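Local coordinates for protein 2-methyl-aconitate isomerase (Shewanella oneidensis, PDB 5K87) that catalyses the cis-trans isomerisation of 2-methyl-aconitate by base-catalysed proton abstraction in the 2-methylcitrate cycle of propionate breakdown, at residues D90-Q95 / W142-G147; D104-C109 / Q279-I284; M184-D189 / W375-A380. The protein carries 1 engineered substitution. All coordinates share one frame; numbering follows the deposited sequence. Where two conformers were deposited one is given.

Contact 1 (D90-Q95 / W142-G147); sequences DYLFGQ and WQANIG
Trp142 bridges to Asp90 in parallel register, and the carboxylate meets its side chain obliquely, with Asp90 OD1 3.4 Å from Trp142 CD1 and the two planes 54° apart. That oxygen is hydrogen-bonded to Ser82, while the indole also takes a cation-pi contact from Lys84 and an edge-to-face one from His87. The carbonyl of Trp142 continues the ladder by accepting from Tyr91 (N to Trp142 O, 2.9 Å). Gln143 projects from the opposite face of the sheet, beside Tyr91. A bend at chi2 helps bring its amide back over the phenol, where Gln143 NE2 stands 3.6 Å above the plane of the Tyr91 ring, offset toward the rim. Both ends of this amide are tied within the turn: Gln143 NE2 donates to Asn145 OD1 at 2.8 Å, and Gln143 OE1 accepts from Ile146 N at 3.0 Å. Ala144 N gives the last rung, 2.9 Å to Tyr91 O, and its methyl rests against Leu92 CD2. The strand proper ends at Gln143; Asn145 extends the pairing with its side chain. Asn145 OD1 receives Phe93 N at 2.8 Å, a nearly straight bond (166°) on a lone pair in the carbonyl plane, while Asn145 ND2 reaches Phe93 O at 2.9 Å. One amide thus serves both backbone groups of Phe93, its OD1 gripped by two donors and its ND2 bonded also to Trp105 O. Strand 89-96 lies between strands 75-81 and 135-143; on the side of Tyr91 and Phe93 lie the loop carrying Cys109, the inferred proton donor/acceptor, and helix 113-122. Tyr91 packs on Thr113 and Val116 of the helix and bonds through OH to the carbonyl of Cys109.

Contact 2 (D104-C109 / Q279-I284); sequences DWSGNC and QHTPKI
Asp104 meets His280 at the ring edge: Asp104 OD1 lies near the imidazole plane, 3.3 Å from His280 CD2, with carboxylate and ring planes 76° apart. The same oxygen closes an Asx turn by accepting Ser106 N at 2.9 Å, and with its syn lone pair takes the hydroxyl proton of Ser106 OG at 2.6 Å. Asp104 OD2 accepts from two waters, one of which leads to Thr281 N and the other to Gln279 N, so the carboxylate also holds the facing backbone through solvent. Ser106 OG, set between its backbone N and carbonyl carbon (chi1 71°), in turn receives Thr281 OG1 at 3.2 Å. This makes a directed chain from threonine to serine to aspartate. Gly107 passes close to the imidazole, its CA 3.9 Å from His280 NE2; a CB here would collide with that nitrogen. Asn108 and Cys109 carry the loop on toward the active site, where Cys109 is the inferred proton donor/acceptor. His280 ND1 accepts from Lys283 NZ at 3.0 Å, which is consistent with any single ring proton residing on NE2. Asp104 thus packs against the imidazole edge and, with the two waters holding Gln279 N and Thr281 N, probably helps to place the histidine whose ND1 takes a bond from Lys283, a substrate-binding residue bonded also to Ser314.

Contact 3 (M184-D189 / W375-A380); sequences MNPAAD and WTVIKA
The end of strand 179-184 pairs antiparallel with strand 374-391, and Met184 and Lys379 form a non-hydrogen-bonded pair there. Their side chains lie alongside one another on the same face of the sheet, pointing the same way. Bends at chi2 and chi3 bring the methionine's SD and CE beside the lysine's aliphatic chain, with Met184 CE 3.8 Å from Lys379 CE and Met184 SD 3.9 Å from Lys379 CB. The ammonium lies beyond this apolar stretch, in a salt bridge with Glu182. An alanine in place of Met184 would probably open a gap beside the methylenes of Lys379 and leave that chain freer to turn about its link to Glu182. Beyond the pair, Asn185 N donates to Ile378 O at 2.8 Å, a nearly straight bond (167°) although the nitrogen stands well above the carbonyl plane. The positive phi of Asn185 (43°) then turns the chain out of the strand, and Pro186 turns in toward Val377, on the side where helix 324-334 packs, as in the DAP-epimerase clan, where strands wrap a helix: Pro186 touches Val328 and Thr332, and Val377 touches Thr332 as well. The proline ring and the valine cross at about a right angle, Pro186 CG lying 3.9 Å from Val377 CG1, while Pro186 CD comes within 3.5 Å of Val377 O. A water bridges what the strands no longer join: it donates to Val377 O (2.7 Å) and Asn185 OD1 (2.9 Å) and accepts from Ala187 N.

Overall arrangement
Contact 2 is the buried one and nearest the middle of the chain; contacts 1 and 3 are partly buried, and only contact 3 includes an exposed touching residue, Asn185. The strand 89-96 of contact 1 adjoins the loop 104-109 of contact 2, through Gln95 O to Asp104 N, and a side-chain amide of 142-147 reaches it too, so both segments of contact 1 are bonded to the loop that carries Cys109, the probable proton donor/acceptor. Contact 3 stands apart, its centre about 17 Å from that of contact 1 and 18 Å from that of contact 2. Chemistry follows place: amide-extended strand pairing in contact 1, a carboxylate, two hydroxyls and waters packed against an imidazole in contact 2, and largely aliphatic cover in contact 3.

Contact 1 (D90-Q95 / W142-G147)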
loop_
_atom_site.group_PDB
_atom_site.type_symbol
_atom_site.label_atom_id
_atom_site.label_comp_id
_atom_site.label_asym_id
_atom_site.label_seq_id
_atom_site.Cartn_x
_atom_site.Cartn_y
_atom_site.Cartn_z
ATOM N N ASP A 90 4.174 -7.799 26.794
ATOM C CA ASP A 90 2.779 -7.425 26.573
ATOM C C ASP A 90 2.612 -6.851 25.168
ATOM O O ASP A 90 3.412 -6.013 24.721
ATOM C CB ASP A 90 2.323 -6.364 27.567
ATOM C CG ASP A 90 2.096 -6.904 28.960
ATOM O OD1 ASP A 90 2.210 -8.124 29.180
ATOM O OD2 ASP A 90 1.778 -6.078 29.842
ATOM N N TYR A 91 1.537 -7.261 24.507
ATOM C CA TYR A 91 1.300 -6.951 23.100
ATOM C C TYR A 91 -0.066 -6.283 22.934
ATOM O O TYR A 91 -1.096 -6.886 23.244
ATOM C CB TYR A 91 1.383 -8.269 22.324
ATOM C CG TYR A 91 0.840 -8.341 20.907
ATOM C CD1 TYR A 91 0.767 -7.225 20.074
ATOM C CD2 TYR A 91 0.409 -9.560 20.395
ATOM C CE1 TYR A 91 0.279 -7.331 18.777
ATOM C CE2 TYR A 91 -0.071 -9.673 19.099
ATOM C CZ TYR A 91 -0.139 -8.553 18.304
ATOM O OH TYR A 91 -0.622 -8.647 17.018
ATOM N N LEU A 92 -0.053 -5.038 22.453
ATOM C CA LEU A 92 -1.272 -4.351 22.034
ATOM C C LEU A 92 -1.277 -4.168 20.527
ATOM O O LEU A 92 -0.293 -3.693 19.939
ATOM C CB LEU A 92 -1.409 -2.983 22.696
ATOM C CG LEU A 92 -1.863 -2.969 24.153
ATOM C CD1 LEU A 92 -1.737 -1.558 24.720
ATOM C CD2 LEU A 92 -3.297 -3.467 24.268
ATOM N N PHE A 93 -2.381 -4.556 19.902
ATOM C CA PHE A 93 -2.584 -4.373 18.478
ATOM C C PHE A 93 -3.628 -3.297 18.235
ATOM O O PHE A 93 -4.735 -3.357 18.796
ATOM C CB PHE A 93 -3.057 -5.677 17.844
ATOM C CG PHE A 93 -3.483 -5.523 16.423
ATOM C CD1 PHE A 93 -2.571 -5.116 15.460
ATOM C CD2 PHE A 93 -4.788 -5.765 16.038
ATOM C CE1 PHE A 93 -2.949 -4.951 14.135
ATOM C CE2 PHE A 93 -5.168 -5.602 14.709
ATOM C CZ PHE A 93 -4.244 -5.193 13.764
ATOM N N GLY A 94 -3.294 -2.326 17.395
ATOM C CA GLY A 94 -4.226 -1.282 17.004
ATOM C C GLY A 94 -4.545 -1.355 15.525
ATOM O O GLY A 94 -3.662 -1.174 14.676
ATOM N N GLN A 95 -5.803 -1.642 15.208
ATOM C CA GLN A 95 -6.273 -1.672 13.836
ATOM C C GLN A 95 -6.655 -0.246 13.464
ATOM O O GLN A 95 -7.606 0.313 14.022
ATOM C CB GLN A 95 -7.499 -2.576 13.720
ATOM C CG GLN A 95 -8.036 -2.706 12.294
ATOM C CD GLN A 95 -7.124 -3.532 11.420
ATOM O OE1 GLN A 95 -6.703 -4.610 11.818
ATOM N NE2 GLN A 95 -6.797 -3.029 10.233
ATOM N N TRP A 142 1.801 -11.963 26.252
ATOM C CA TRP A 142 0.504 -11.623 26.815
ATOM C C TRP A 142 -0.197 -10.714 25.819
ATOM O O TRP A 142 0.218 -9.572 25.590
ATOM C CB TRP A 142 0.656 -10.928 28.165
ATOM C CG TRP A 142 -0.649 -10.494 28.765
ATOM C CD1 TRP A 142 -1.058 -9.209 29.002
ATOM C CD2 TRP A 142 -1.714 -11.344 29.207
ATOM N NE1 TRP A 142 -2.313 -9.213 29.568
ATOM C CE2 TRP A 142 -2.737 -10.504 29.697
ATOM C CE3 TRP A 142 -1.902 -12.730 29.231
ATOM C CZ2 TRP A 142 -3.930 -11.014 30.217
ATOM C CZ3 TRP A 142 -3.097 -13.232 29.742
ATOM C CH2 TRP A 142 -4.089 -12.371 30.230
ATOM N N GLN A 143 -1.236 -11.251 25.197
ATOM C CA GLN A 143 -2.044 -10.501 24.251
ATOM C C GLN A 143 -2.978 -9.635 25.080
ATOM O O GLN A 143 -3.949 -10.129 25.653
ATOM C CB GLN A 143 -2.810 -11.451 23.326
ATOM C CG GLN A 143 -2.941 -10.922 21.900
ATOM C CD GLN A 143 -3.560 -9.542 21.872
ATOM O OE1 GLN A 143 -4.493 -9.256 22.619
ATOM N NE2 GLN A 143 -3.023 -8.665 21.033
ATOM N N ALA A 144 -2.660 -8.350 25.170
ATOM C CA ALA A 144 -3.340 -7.464 26.092
ATOM C C ALA A 144 -4.663 -6.909 25.578
ATOM O O ALA A 144 -5.445 -6.375 26.367
ATOM C CB ALA A 144 -2.407 -6.332 26.518
ATOM N N ASN A 145 -4.929 -7.024 24.281
ATOM C CA ASN A 145 -6.250 -6.653 23.768
ATOM C C ASN A 145 -7.326 -7.604 24.269
ATOM O O ASN A 145 -8.430 -7.174 24.607
ATOM C CB ASN A 145 -6.295 -6.680 22.235
ATOM C CG ASN A 145 -5.295 -5.739 21.586
ATOM O OD1 ASN A 145 -4.143 -6.119 21.337
ATOM N ND2 ASN A 145 -5.730 -4.519 21.275
ATOM N N ILE A 146 -7.012 -8.896 24.265
ATOM C CA ILE A 146 -8.007 -9.939 24.516
ATOM C C ILE A 146 -7.714 -10.781 25.765
ATOM O O ILE A 146 -8.527 -11.634 26.144
ATOM C CB ILE A 146 -8.173 -10.865 23.288
ATOM C CG1 ILE A 146 -6.902 -11.674 23.037
ATOM C CG2 ILE A 146 -8.550 -10.051 22.056
ATOM C CD1 ILE A 146 -7.029 -12.694 21.913
ATOM N N GLY A 147 -6.584 -10.542 26.418
ATOM C CA GLY A 147 -6.262 -11.246 27.650
ATOM C C GLY A 147 -5.993 -12.728 27.443
ATOM O O GLY A 147 -6.587 -13.577 28.125
#

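Contact 2 (D104-C109 / Q279-I284)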
loop_
_atom_site.group_PDB
_atom_site.type_symbol
_atom_site.label_atom_id
_atom_site.label_comp_id
_atom_site.label_asym_id
_atom_site.label_seq_id
_atom_site.Cartn_x
_atom_site.Cartn_y
_atom_site.Cartn_z
ATOM N N ASP A 104 -8.891 0.796 16.494
ATOM C CA ASP A 104 -9.647 -0.236 17.188
ATOM C C ASP A 104 -8.713 -1.154 17.964
ATOM O O ASP A 104 -7.795 -1.748 17.391
ATOM C CB ASP A 104 -10.463 -1.045 16.193
ATOM C CG ASP A 104 -11.555 -1.832 16.858
ATOM O OD1 ASP A 104 -11.232 -2.712 17.676
ATOM O OD2 ASP A 104 -12.739 -1.587 16.556
ATOM N N TRP A 105 -8.955 -1.258 19.269
ATOM C CA TRP A 105 -8.133 -2.051 20.176
ATOM C C TRP A 105 -8.866 -3.294 20.688
ATOM O O TRP A 105 -8.456 -3.889 21.688
ATOM C CB TRP A 105 -7.684 -1.196 21.372
ATOM C CG TRP A 105 -6.934 0.030 20.971
ATOM C CD1 TRP A 105 -7.450 1.286 20.786
ATOM C CD2 TRP A 105 -5.530 0.125 20.679
ATOM N NE1 TRP A 105 -6.455 2.149 20.403
ATOM C CE2 TRP A 105 -5.269 1.465 20.332
ATOM C CE3 TRP A 105 -4.469 -0.789 20.692
ATOM C CZ2 TRP A 105 -3.995 1.912 19.992
ATOM C CZ3 TRP A 105 -3.204 -0.344 20.349
ATOM C CH2 TRP A 105 -2.975 0.994 20.004
ATOM N N SER A 106 -9.936 -3.700 20.015
ATOM C CA SER A 106 -10.763 -4.803 20.503
ATOM C C SER A 106 -10.263 -6.203 20.140
ATOM O O SER A 106 -10.811 -7.193 20.626
ATOM C CB SER A 106 -12.215 -4.637 20.033
ATOM O OG SER A 106 -12.350 -4.865 18.643
ATOM N N GLY A 107 -9.240 -6.304 19.300
ATOM C CA GLY A 107 -8.807 -7.609 18.839
ATOM C C GLY A 107 -7.308 -7.799 18.764
ATOM O O GLY A 107 -6.522 -6.852 18.889
ATOM N N ASN A 108 -6.916 -9.043 18.540
ATOM C CA ASN A 108 -5.534 -9.406 18.273
ATOM C C ASN A 108 -5.262 -9.325 16.769
ATOM O O ASN A 108 -6.189 -9.198 15.960
ATOM C CB ASN A 108 -5.323 -10.838 18.796
ATOM C CG ASN A 108 -3.910 -11.344 18.632
ATOM O OD1 ASN A 108 -2.947 -10.577 18.633
ATOM N ND2 ASN A 108 -3.777 -12.659 18.521
ATOM N N CYS A 109 -3.983 -9.364 16.411
ATOM C CA CYS A 109 -3.577 -9.636 15.043
ATOM C C CYS A 109 -2.716 -10.886 15.057
ATOM O O CYS A 109 -1.631 -10.903 15.641
ATOM C CB CYS A 109 -2.793 -8.480 14.432
ATOM S SG CYS A 109 -2.289 -8.884 12.740
ATOM N N GLN A 279 -16.408 -2.211 13.637
ATOM C CA GLN A 279 -16.120 -2.837 12.347
ATOM C C GLN A 279 -15.164 -4.022 12.431
ATOM O O GLN A 279 -15.168 -4.895 11.571
ATOM C CB GLN A 279 -15.551 -1.803 11.374
ATOM C CG GLN A 279 -16.577 -0.799 10.859
ATOM C CD GLN A 279 -17.554 -1.410 9.872
ATOM O OE1 GLN A 279 -17.162 -1.898 8.808
ATOM N NE2 GLN A 279 -18.835 -1.392 10.222
ATOM N N HIS A 280 -14.337 -4.039 13.464
ATOM C CA HIS A 280 -13.219 -4.978 13.557
ATOM C C HIS A 280 -13.653 -6.340 14.071
ATOM O O HIS A 280 -13.141 -7.364 13.640
ATOM C CB HIS A 280 -12.176 -4.326 14.466
ATOM C CG HIS A 280 -10.891 -5.076 14.626
ATOM N ND1 HIS A 280 -10.320 -5.867 13.646
ATOM C CD2 HIS A 280 -10.022 -5.083 15.663
ATOM C CE1 HIS A 280 -9.175 -6.354 14.092
ATOM N NE2 HIS A 280 -8.971 -5.890 15.314
ATOM N N THR A 281 -14.615 -6.354 14.977
ATOM C CA THR A 281 -15.139 -7.606 15.497
ATOM C C THR A 281 -16.661 -7.514 15.542
ATOM O O THR A 281 -17.207 -6.430 15.759
ATOM C CB THR A 281 -14.574 -7.901 16.911
ATOM O OG1 THR A 281 -14.823 -6.781 17.772
ATOM C CG2 THR A 281 -13.078 -8.138 16.867
ATOM N N PRO A 282 -17.364 -8.626 15.292
ATOM C CA PRO A 282 -16.836 -9.923 14.864
ATOM C C PRO A 282 -16.428 -9.890 13.399
ATOM O O PRO A 282 -16.804 -8.971 12.659
ATOM C CB PRO A 282 -18.045 -10.846 15.023
ATOM C CG PRO A 282 -19.222 -9.944 14.731
ATOM C CD PRO A 282 -18.836 -8.636 15.377
ATOM N N LYS A 283 -15.664 -10.893 12.987
ATOM C CA LYS A 283 -15.386 -11.120 11.577
ATOM C C LYS A 283 -16.495 -11.971 10.967
ATOM O O LYS A 283 -17.209 -12.692 11.683
ATOM C CB LYS A 283 -14.046 -11.848 11.432
ATOM C CG LYS A 283 -12.871 -11.096 12.055
ATOM C CD LYS A 283 -12.621 -9.742 11.396
ATOM C CE LYS A 283 -11.358 -9.076 11.932
ATOM N NZ LYS A 283 -11.202 -7.687 11.385
ATOM N N ILE A 284 -16.640 -11.893 9.649
ATOM C CA ILE A 284 -17.538 -12.776 8.917
ATOM C C ILE A 284 -16.763 -13.517 7.829
ATOM O O ILE A 284 -15.878 -12.950 7.176
ATOM C CB ILE A 284 -18.756 -12.008 8.340
ATOM C CG1 ILE A 284 -19.761 -12.963 7.690
ATOM C CG2 ILE A 284 -18.323 -10.876 7.406
ATOM C CD1 ILE A 284 -21.129 -12.331 7.487
HETATM O O HOH W 1 -14.856 -3.348 16.308
HETATM O O HOH W 2 -13.632 -0.902 14.159
#

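Contact 3 (M184-D189 / W375-A380)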
loop_
_atom_site.group_PDB
_atom_site.type_symbol
_atom_site.label_atom_id
_atom_site.label_comp_id
_atom_site.label_asym_id
_atom_site.label_seq_id
_atom_site.Cartn_x
_atom_site.Cartn_y
_atom_site.Cartn_z
ATOM N N MET A 184 -2.724 -20.235 23.039
ATOM C CA MET A 184 -3.160 -21.060 24.164
ATOM C C MET A 184 -4.594 -20.744 24.564
ATOM O O MET A 184 -5.005 -19.580 24.578
ATOM C CB MET A 184 -2.245 -20.835 25.365
ATOM C CG MET A 184 -0.774 -21.075 25.085
ATOM S SD MET A 184 -0.390 -22.708 24.423
ATOM C CE MET A 184 -0.932 -23.761 25.765
ATOM N N ASN A 185 -5.353 -21.792 24.890
ATOM C CA ASN A 185 -6.712 -21.647 25.423
ATOM C C ASN A 185 -7.525 -20.580 24.678
ATOM O O ASN A 185 -7.982 -19.608 25.281
ATOM C CB ASN A 185 -6.639 -21.328 26.923
ATOM C CG ASN A 185 -8.004 -21.273 27.586
ATOM O OD1 ASN A 185 -8.909 -22.035 27.244
ATOM N ND2 ASN A 185 -8.162 -20.356 28.539
ATOM N N PRO A 186 -7.678 -20.739 23.352
ATOM C CA PRO A 186 -8.219 -19.636 22.550
ATOM C C PRO A 186 -9.702 -19.315 22.769
ATOM O O PRO A 186 -10.102 -18.196 22.455
ATOM C CB PRO A 186 -7.975 -20.103 21.108
ATOM C CG PRO A 186 -7.936 -21.589 21.202
ATOM C CD PRO A 186 -7.274 -21.879 22.510
ATOM N N ALA A 187 -10.505 -20.245 23.276
ATOM C CA ALA A 187 -11.917 -19.932 23.521
ATOM C C ALA A 187 -12.067 -18.764 24.493
ATOM O O ALA A 187 -11.397 -18.721 25.521
ATOM C CB ALA A 187 -12.653 -21.149 24.051
ATOM N N ALA A 188 -12.934 -17.811 24.163
ATOM C CA ALA A 188 -13.168 -16.670 25.044
ATOM C C ALA A 188 -13.793 -17.135 26.356
ATOM O O ALA A 188 -14.449 -18.175 26.401
ATOM C CB ALA A 188 -14.058 -15.652 24.363
ATOM N N ASP A 189 -13.582 -16.368 27.422
ATOM C CA ASP A 189 -14.158 -16.699 28.725
ATOM C C ASP A 189 -15.643 -16.358 28.800
ATOM O O ASP A 189 -16.152 -15.574 27.999
ATOM C CB ASP A 189 -13.399 -15.989 29.846
ATOM C CG ASP A 189 -12.002 -16.541 30.039
ATOM O OD1 ASP A 189 -11.784 -17.729 29.713
ATOM O OD2 ASP A 189 -11.124 -15.790 30.512
ATOM N N TRP A 375 -16.493 -29.754 25.330
ATOM C CA TRP A 375 -15.253 -29.496 24.615
ATOM C C TRP A 375 -14.407 -28.418 25.259
ATOM O O TRP A 375 -14.910 -27.370 25.666
ATOM C CB TRP A 375 -15.541 -29.085 23.180
ATOM C CG TRP A 375 -15.979 -30.205 22.342
ATOM C CD1 TRP A 375 -17.202 -30.367 21.770
ATOM C CD2 TRP A 375 -15.203 -31.347 21.972
ATOM N NE1 TRP A 375 -17.236 -31.537 21.059
ATOM C CE2 TRP A 375 -16.023 -32.161 21.169
ATOM C CE3 TRP A 375 -13.896 -31.763 22.245
ATOM C CZ2 TRP A 375 -15.580 -33.362 20.630
ATOM C CZ3 TRP A 375 -13.455 -32.954 21.710
ATOM C CH2 TRP A 375 -14.298 -33.745 20.912
ATOM N N THR A 376 -13.112 -28.690 25.341
ATOM C CA THR A 376 -12.133 -27.670 25.662
ATOM C C THR A 376 -11.094 -27.681 24.551
ATOM O O THR A 376 -10.765 -28.737 24.000
ATOM C CB THR A 376 -11.431 -27.952 26.989
ATOM O OG1 THR A 376 -10.662 -29.152 26.869
ATOM C CG2 THR A 376 -12.446 -28.111 28.112
ATOM N N VAL A 377 -10.590 -26.504 24.203
ATOM C CA VAL A 377 -9.512 -26.416 23.230
ATOM C C VAL A 377 -8.258 -25.896 23.909
ATOM O O VAL A 377 -8.198 -24.756 24.366
ATOM C CB VAL A 377 -9.881 -25.553 22.016
ATOM C CG1 VAL A 377 -8.695 -25.446 21.071
ATOM C CG2 VAL A 377 -11.074 -26.161 21.297
ATOM N N ILE A 378 -7.262 -26.759 23.992
ATOM C CA ILE A 378 -6.047 -26.470 24.729
ATOM C C ILE A 378 -5.202 -25.402 24.035
ATOM O O ILE A 378 -4.659 -24.502 24.684
ATOM C CB ILE A 378 -5.229 -27.759 24.912
ATOM C CG1 ILE A 378 -6.011 -28.753 25.778
ATOM C CG2 ILE A 378 -3.871 -27.458 25.525
ATOM C CD1 ILE A 378 -5.342 -30.098 25.932
ATOM N N LYS A 379 -5.091 -25.516 22.719
ATOM C CA LYS A 379 -4.282 -24.589 21.943
ATOM C C LYS A 379 -4.594 -24.746 20.471
ATOM O O LYS A 379 -5.116 -25.781 20.031
ATOM C CB LYS A 379 -2.788 -24.828 22.179
ATOM C CG LYS A 379 -2.301 -26.173 21.677
ATOM C CD LYS A 379 -0.776 -26.258 21.652
ATOM C CE LYS A 379 -0.190 -26.357 23.047
ATOM N NZ LYS A 379 1.291 -26.562 23.010
ATOM N N ALA A 380 -4.286 -23.698 19.718
ATOM C CA ALA A 380 -4.291 -23.747 18.265
ATOM C C ALA A 380 -2.910 -23.338 17.783
ATOM O O ALA A 380 -2.294 -22.423 18.338
ATOM C CB ALA A 380 -5.344 -22.827 17.701
HETATM O O HOH W 3 -9.912 -22.753 24.660
#